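Local structure of meso-diaminopimelate dehydrogenase (Clostridium tetani, 3WGY) at residues B[62-67]-B[290-295]; B[122-125]-B[131-134]; B[257-260]-B[264-267]. The protein probably catalyses the reversible NADP-dependent oxidative deamination of meso-diaminopimelate at its D-centre, and in this engineered form binds the 2-oxo acid 4-methyl-2-oxovalerate. The protein carries 6 engineered substitutions. One frame throughout, in Å; residues are numbered along the deposited sequence.

The three contacts differ in chemistry with their place in the fold. Interaction 1 joins strand 65-68 of the parallel sheet to helix 276-296 by partly buried van der Waals packing. Interaction 2 is a surface ion pair between Asp124, in the segment leading into helix 123-138, and Arg132, further along that helix, close to the second subunit. Interaction 3 is the buried end of a beta hairpin, held by backbone hydrogen bonds, and it too lies against that subunit. Interactions 2 and 3 meet where Leu134 CG lies 4.0 Å from Met267 CE, whereas interaction 1 stands apart, its nearest atoms about 10 Å from interaction 2 and about 21 Å from interaction 3.

Interaction 1. Residues B[62-67]-B[290-295]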
# COMPACT_ATOMS: atom_id res chain seq x y z
N THR B 62 -15.78 -18.96 -23.64
CA THR B 62 -16.65 -17.88 -23.19
C THR B 62 -16.21 -17.24 -21.86
O THR B 62 -16.78 -16.23 -21.43
CB THR B 62 -18.12 -18.37 -23.09
OG1 THR B 62 -18.92 -17.38 -22.45
CG2 THR B 62 -18.21 -19.66 -22.32
N VAL B 63 -15.19 -17.81 -21.23
CA VAL B 63 -14.69 -17.27 -19.97
C VAL B 63 -13.25 -16.78 -20.09
O VAL B 63 -12.36 -17.56 -20.43
CB VAL B 63 -14.74 -18.33 -18.84
CG1 VAL B 63 -14.12 -17.77 -17.56
CG2 VAL B 63 -16.18 -18.74 -18.59
N ASP B 64 -13.03 -15.50 -19.82
CA ASP B 64 -11.69 -14.93 -19.89
C ASP B 64 -10.96 -15.19 -18.58
O ASP B 64 -9.77 -15.52 -18.58
CB ASP B 64 -11.76 -13.42 -20.13
CG ASP B 64 -12.17 -13.07 -21.54
OD1 ASP B 64 -11.51 -13.56 -22.49
OD2 ASP B 64 -13.14 -12.31 -21.71
N VAL B 65 -11.67 -15.05 -17.47
CA VAL B 65 -11.06 -15.28 -16.17
C VAL B 65 -12.03 -16.03 -15.27
O VAL B 65 -13.20 -15.67 -15.15
CB VAL B 65 -10.66 -13.95 -15.49
CG1 VAL B 65 -10.02 -14.24 -14.14
CG2 VAL B 65 -9.69 -13.20 -16.38
N MET B 66 -11.52 -17.07 -14.62
CA MET B 66 -12.32 -17.88 -13.71
C MET B 66 -11.87 -17.57 -12.29
O MET B 66 -10.70 -17.75 -11.95
CB MET B 66 -12.10 -19.37 -14.02
CG MET B 66 -13.15 -20.31 -13.44
SD MET B 66 -14.74 -20.23 -14.30
CE MET B 66 -14.37 -21.15 -15.74
N ILE B 67 -12.77 -17.09 -11.46
CA ILE B 67 -12.41 -16.80 -10.08
C ILE B 67 -12.78 -18.02 -9.23
O ILE B 67 -13.95 -18.41 -9.16
CB ILE B 67 -13.15 -15.54 -9.57
CG1 ILE B 67 -12.85 -14.36 -10.51
CG2 ILE B 67 -12.69 -15.21 -8.14
CD1 ILE B 67 -13.39 -13.04 -10.05
N ALA B 290 -6.68 -7.42 -13.78
CA ALA B 290 -5.24 -7.48 -14.02
C ALA B 290 -4.82 -8.74 -14.76
O ALA B 290 -3.97 -8.68 -15.65
CB ALA B 290 -4.49 -7.39 -12.70
N ILE B 291 -5.40 -9.88 -14.39
CA ILE B 291 -5.06 -11.14 -15.03
C ILE B 291 -5.53 -11.12 -16.48
O ILE B 291 -4.84 -11.62 -17.37
CB ILE B 291 -5.69 -12.33 -14.29
CG1 ILE B 291 -5.12 -12.40 -12.88
CG2 ILE B 291 -5.40 -13.62 -15.04
CD1 ILE B 291 -3.60 -12.37 -12.82
N TYR B 292 -6.70 -10.55 -16.70
CA TYR B 292 -7.25 -10.45 -18.05
C TYR B 292 -6.25 -9.66 -18.89
O TYR B 292 -5.90 -10.08 -20.00
CB TYR B 292 -8.60 -9.73 -18.02
CG TYR B 292 -9.11 -9.31 -19.38
CD1 TYR B 292 -8.73 -8.09 -19.94
CD2 TYR B 292 -9.94 -10.15 -20.12
CE1 TYR B 292 -9.18 -7.71 -21.21
CE2 TYR B 292 -10.39 -9.78 -21.38
CZ TYR B 292 -10.01 -8.57 -21.93
OH TYR B 292 -10.45 -8.21 -23.19
N LYS B 293 -5.80 -8.53 -18.37
CA LYS B 293 -4.85 -7.69 -19.08
C LYS B 293 -3.57 -8.46 -19.38
O LYS B 293 -3.10 -8.48 -20.51
CB LYS B 293 -4.52 -6.44 -18.27
CG LYS B 293 -5.74 -5.58 -17.98
CD LYS B 293 -5.36 -4.25 -17.37
CE LYS B 293 -6.58 -3.40 -17.09
NZ LYS B 293 -6.21 -2.01 -16.70
N LEU B 294 -3.01 -9.11 -18.35
CA LEU B 294 -1.79 -9.88 -18.53
C LEU B 294 -1.97 -11.06 -19.48
O LEU B 294 -1.04 -11.41 -20.20
CB LEU B 294 -1.28 -10.38 -17.18
CG LEU B 294 -0.57 -9.36 -16.29
CD1 LEU B 294 -0.23 -10.01 -14.97
CD2 LEU B 294 0.69 -8.85 -16.97
N SER B 295 -3.15 -11.67 -19.48
CA SER B 295 -3.39 -12.81 -20.37
C SER B 295 -3.33 -12.35 -21.82
O SER B 295 -2.81 -13.07 -22.68
CB SER B 295 -4.74 -13.46 -20.08
OG SER B 295 -5.82 -12.65 -20.52
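Asp64 and Tyr292 run side by side and point the same way, the aspartate lying along one edge of the aromatic ring. Its CB is 3.7 Å from Tyr292 CD2, near the ring plane, and its CG comes equally close to Tyr292 CE2, so that the acid sits beside the C-H edge and not over the pi face. The carboxylate stands almost upright to the ring, their planes 82° apart. Next in the chain, Val65 presents a single methyl, CG2, at 4.0 Å from Tyr292 CB, so the valine packs on the root of the tyrosine while the aspartate flanks its ring. With CG anti to the backbone N (chi1 168°), the ring is brought beside the loop that precedes the strand. This is helix-on-sheet packing in a Rossmann-like domain: strand 65-68 lies inside a parallel sheet, between strands 5-10 and 88-90, and helix 276-296 crosses one face of it. Further out, the charge of Asp64 has its main partner in Arg6 of strand 5-10, whose NE forms a salt bridge with OD2, and Asn88 ND2, from strand 88-90, donates to the Asp64 carbonyl. Within the helix, Ser295 OG donates to Tyr292 O at 2.6 Å, one turn along. The end of Ile291 leads away from the strand and touches Ile116 and Leu118 of strand 116-118.

Interaction 2. Residues B[122-125]-B[131-134]; sequences GWDP and NRLL
Asp124 and Arg132 belong to backbones that stay well apart; the nearest CA atoms across the contact, those of Asp124 and Asn131, are 10.2 Å from each other. Gly122 occupies the N-cap position with a positive phi of 135°. A cis peptide bond then precedes Pro125, whereas 131-134 is regular helix. The contact is made by the ends of two side chains. The CG of Asp124 lies anti to its own backbone N, which carries the carboxylate out to meet the arginine. From the other segment Arg132 reaches across with its chain extended from CG to NE, and the two side chains cross at about a right angle. As modelled, Arg132 NH2 donates to Asp124 OD1 at 2.6 Å with an N-H...O angle of 174°, and OD1 lies in the guanidinium plane at its edge, but NH2 is also implausibly close to OD2, so this geometry is tentative. The carboxylate plane is turned 43° from that of the guanidinium, and in the model both carboxylate oxygens face the same nitrogen, a detail equally doubtful although a salt bridge joins the two groups. It ties the 122-125 segment to Arg132 of helix 123-138, which lies against the strands of hairpin 249-273: Arg132 rests on Val253, and Trp123 packs on Leu271 and Leu273 and makes an edge-to-face stack with Phe128. Second-shell groups hold the charged ends: Thr146 OG1 accepts from Arg132 NE, and Trp148 NE1 is hydrogen-bonded to Asp124 OD2. From the second subunit, the C-terminal Leu326 packs on Asp124 and its terminal carboxylate forms a long, weak ion pair with Arg132 NH1.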
# COMPACT_ATOMS: atom_id res chain seq x y z
N GLY B 122 -6.09 -11.62 -2.11
CA GLY B 122 -7.10 -11.37 -1.09
C GLY B 122 -6.48 -10.35 -0.16
O GLY B 122 -5.62 -9.58 -0.62
N TRP B 123 -6.87 -10.30 1.11
CA TRP B 123 -6.23 -9.32 1.98
C TRP B 123 -5.00 -9.91 2.68
O TRP B 123 -4.02 -9.21 2.89
CB TRP B 123 -7.21 -8.66 2.98
CG TRP B 123 -8.06 -9.52 3.88
CD1 TRP B 123 -9.18 -10.23 3.53
CD2 TRP B 123 -7.94 -9.66 5.31
NE1 TRP B 123 -9.76 -10.79 4.64
CE2 TRP B 123 -9.02 -10.46 5.75
CE3 TRP B 123 -7.02 -9.18 6.26
CZ2 TRP B 123 -9.21 -10.79 7.10
CZ3 TRP B 123 -7.21 -9.51 7.60
CH2 TRP B 123 -8.30 -10.31 8.00
N ASP B 124 -5.05 -11.20 3.02
CA ASP B 124 -3.89 -11.88 3.58
C ASP B 124 -4.06 -13.38 3.46
O ASP B 124 -4.81 -13.99 4.23
CB ASP B 124 -3.63 -11.51 5.04
CG ASP B 124 -2.20 -11.87 5.49
OD1 ASP B 124 -1.45 -12.46 4.67
OD2 ASP B 124 -1.82 -11.58 6.64
N PRO B 125 -3.35 -14.00 2.51
CA PRO B 125 -2.42 -13.34 1.58
C PRO B 125 -3.09 -12.35 0.62
O PRO B 125 -4.30 -12.38 0.39
CB PRO B 125 -1.80 -14.52 0.84
CG PRO B 125 -2.96 -15.47 0.74
CD PRO B 125 -3.53 -15.42 2.15
N ASN B 131 2.14 -5.16 1.38
CA ASN B 131 2.62 -4.17 2.32
C ASN B 131 3.78 -4.63 3.18
O ASN B 131 4.58 -3.79 3.61
CB ASN B 131 1.46 -3.63 3.17
CG ASN B 131 0.64 -2.61 2.40
OD1 ASN B 131 -0.31 -2.95 1.69
ND2 ASN B 131 1.02 -1.35 2.50
N ARG B 132 3.88 -5.93 3.45
CA ARG B 132 5.03 -6.41 4.22
C ARG B 132 6.23 -6.19 3.29
O ARG B 132 7.27 -5.69 3.70
CB ARG B 132 4.92 -7.90 4.54
CG ARG B 132 3.77 -8.30 5.46
CD ARG B 132 3.76 -9.81 5.69
NE ARG B 132 2.47 -10.26 6.20
CZ ARG B 132 1.57 -10.94 5.50
NH1 ARG B 132 1.79 -11.28 4.24
NH2 ARG B 132 0.43 -11.26 6.07
N LEU B 133 6.06 -6.57 2.03
CA LEU B 133 7.10 -6.43 1.03
C LEU B 133 7.55 -4.99 0.88
O LEU B 133 8.74 -4.68 0.95
CB LEU B 133 6.61 -6.96 -0.33
CG LEU B 133 7.60 -6.80 -1.48
CD1 LEU B 133 8.97 -7.38 -1.09
CD2 LEU B 133 7.05 -7.50 -2.73
N LEU B 134 6.58 -4.10 0.66
CA LEU B 134 6.87 -2.68 0.52
C LEU B 134 7.65 -2.19 1.73
O LEU B 134 8.66 -1.50 1.59
CB LEU B 134 5.56 -1.89 0.42
CG LEU B 134 5.71 -0.40 0.13
CD1 LEU B 134 6.40 -0.25 -1.23
CD2 LEU B 134 4.32 0.29 0.15

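Interaction 3. Residues B[257-260]-B[264-267]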
# COMPACT_ATOMS: atom_id res chain seq x y z
N GLY B 257 11.01 1.18 11.07
CA GLY B 257 12.40 1.20 10.69
C GLY B 257 13.08 2.41 11.27
O GLY B 257 12.44 3.30 11.82
N ASN B 258 14.40 2.43 11.15
CA ASN B 258 15.16 3.55 11.66
C ASN B 258 16.00 4.06 10.51
O ASN B 258 16.47 3.28 9.69
CB ASN B 258 16.04 3.11 12.82
CG ASN B 258 16.79 1.83 12.52
OD1 ASN B 258 16.20 0.74 12.49
ND2 ASN B 258 18.09 1.94 12.30
N THR B 259 16.18 5.37 10.43
CA THR B 259 17.01 5.92 9.37
C THR B 259 18.43 5.50 9.73
O THR B 259 18.63 4.57 10.50
CB THR B 259 16.95 7.44 9.31
OG1 THR B 259 17.51 7.98 10.52
CG2 THR B 259 15.52 7.90 9.16
N GLN B 260 19.41 6.20 9.18
CA GLN B 260 20.79 5.84 9.48
C GLN B 260 21.26 6.52 10.77
O GLN B 260 22.10 5.98 11.50
CB GLN B 260 21.68 6.20 8.29
CG GLN B 260 21.24 5.54 6.96
CD GLN B 260 19.87 6.00 6.46
OE1 GLN B 260 19.72 7.13 5.98
NE2 GLN B 260 18.87 5.14 6.58
N LYS B 264 13.18 7.70 13.59
CA LYS B 264 12.14 6.67 13.55
C LYS B 264 11.19 6.87 12.37
O LYS B 264 10.50 7.88 12.29
CB LYS B 264 11.35 6.69 14.86
CG LYS B 264 12.21 6.49 16.11
CD LYS B 264 11.45 6.89 17.37
CE LYS B 264 12.24 6.58 18.65
NZ LYS B 264 12.37 5.12 18.94
N GLN B 265 11.16 5.90 11.47
CA GLN B 265 10.28 5.98 10.31
C GLN B 265 9.28 4.83 10.39
O GLN B 265 9.67 3.67 10.46
CB GLN B 265 11.11 5.86 9.03
CG GLN B 265 12.41 6.66 9.06
CD GLN B 265 12.24 8.13 8.71
OE1 GLN B 265 11.47 8.86 9.35
NE2 GLN B 265 12.97 8.58 7.70
N VAL B 266 7.99 5.15 10.39
CA VAL B 266 6.97 4.12 10.48
C VAL B 266 5.94 4.16 9.37
O VAL B 266 5.34 5.20 9.08
CB VAL B 266 6.22 4.19 11.84
CG1 VAL B 266 5.25 3.01 11.95
CG2 VAL B 266 7.20 4.20 13.00
N MET B 267 5.72 2.99 8.76
CA MET B 267 4.75 2.79 7.70
C MET B 267 3.69 1.84 8.24
O MET B 267 3.99 0.87 8.96
CB MET B 267 5.42 2.14 6.49
CG MET B 267 6.58 2.93 5.91
SD MET B 267 7.58 1.87 4.81
CE MET B 267 6.42 1.53 3.52
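Gly257 N donates to Gln265 O at 2.9 Å, and the reverse bond, from Gln265 N to Gly257 O, has the same length. With N-H...O angles of 167° and 165°, these two bonds mark Gly257 and Gln265 as an antiparallel hydrogen-bonded pair, followed by the non-hydrogen-bonded pair of Asn258 with Lys264, whose CA atoms are 4.7 Å apart. They form the last rungs of a beta hairpin before the chain reverses through residues 259-263. The side chain of Gln265 lies on the face opposite those of Asn258 and Lys264. There it bends at chi2 and folds beside Thr259, whose CG2 methyl presses on the side-chain amide at only 3.0 Å from Gln265 NE2, a tight fit without a hydrogen bond. Thr259 has chi1 near 64°, which sets OG1 between the backbone N and the carbonyl carbon and turns the hydroxyl into the loop, where it is hydrogen-bonded to Ala263 N. Gln265 NE2 donates to Ser275 O of the second subunit, and Lys264 N bonds to Glu274 OE1 of that chain. Residues 265-267 pair antiparallel with a strand of the same neighbour, so that the sheet runs on across the dimer interface, while within the chain Met267 leans on Leu134 and Ile138 of helix 123-138.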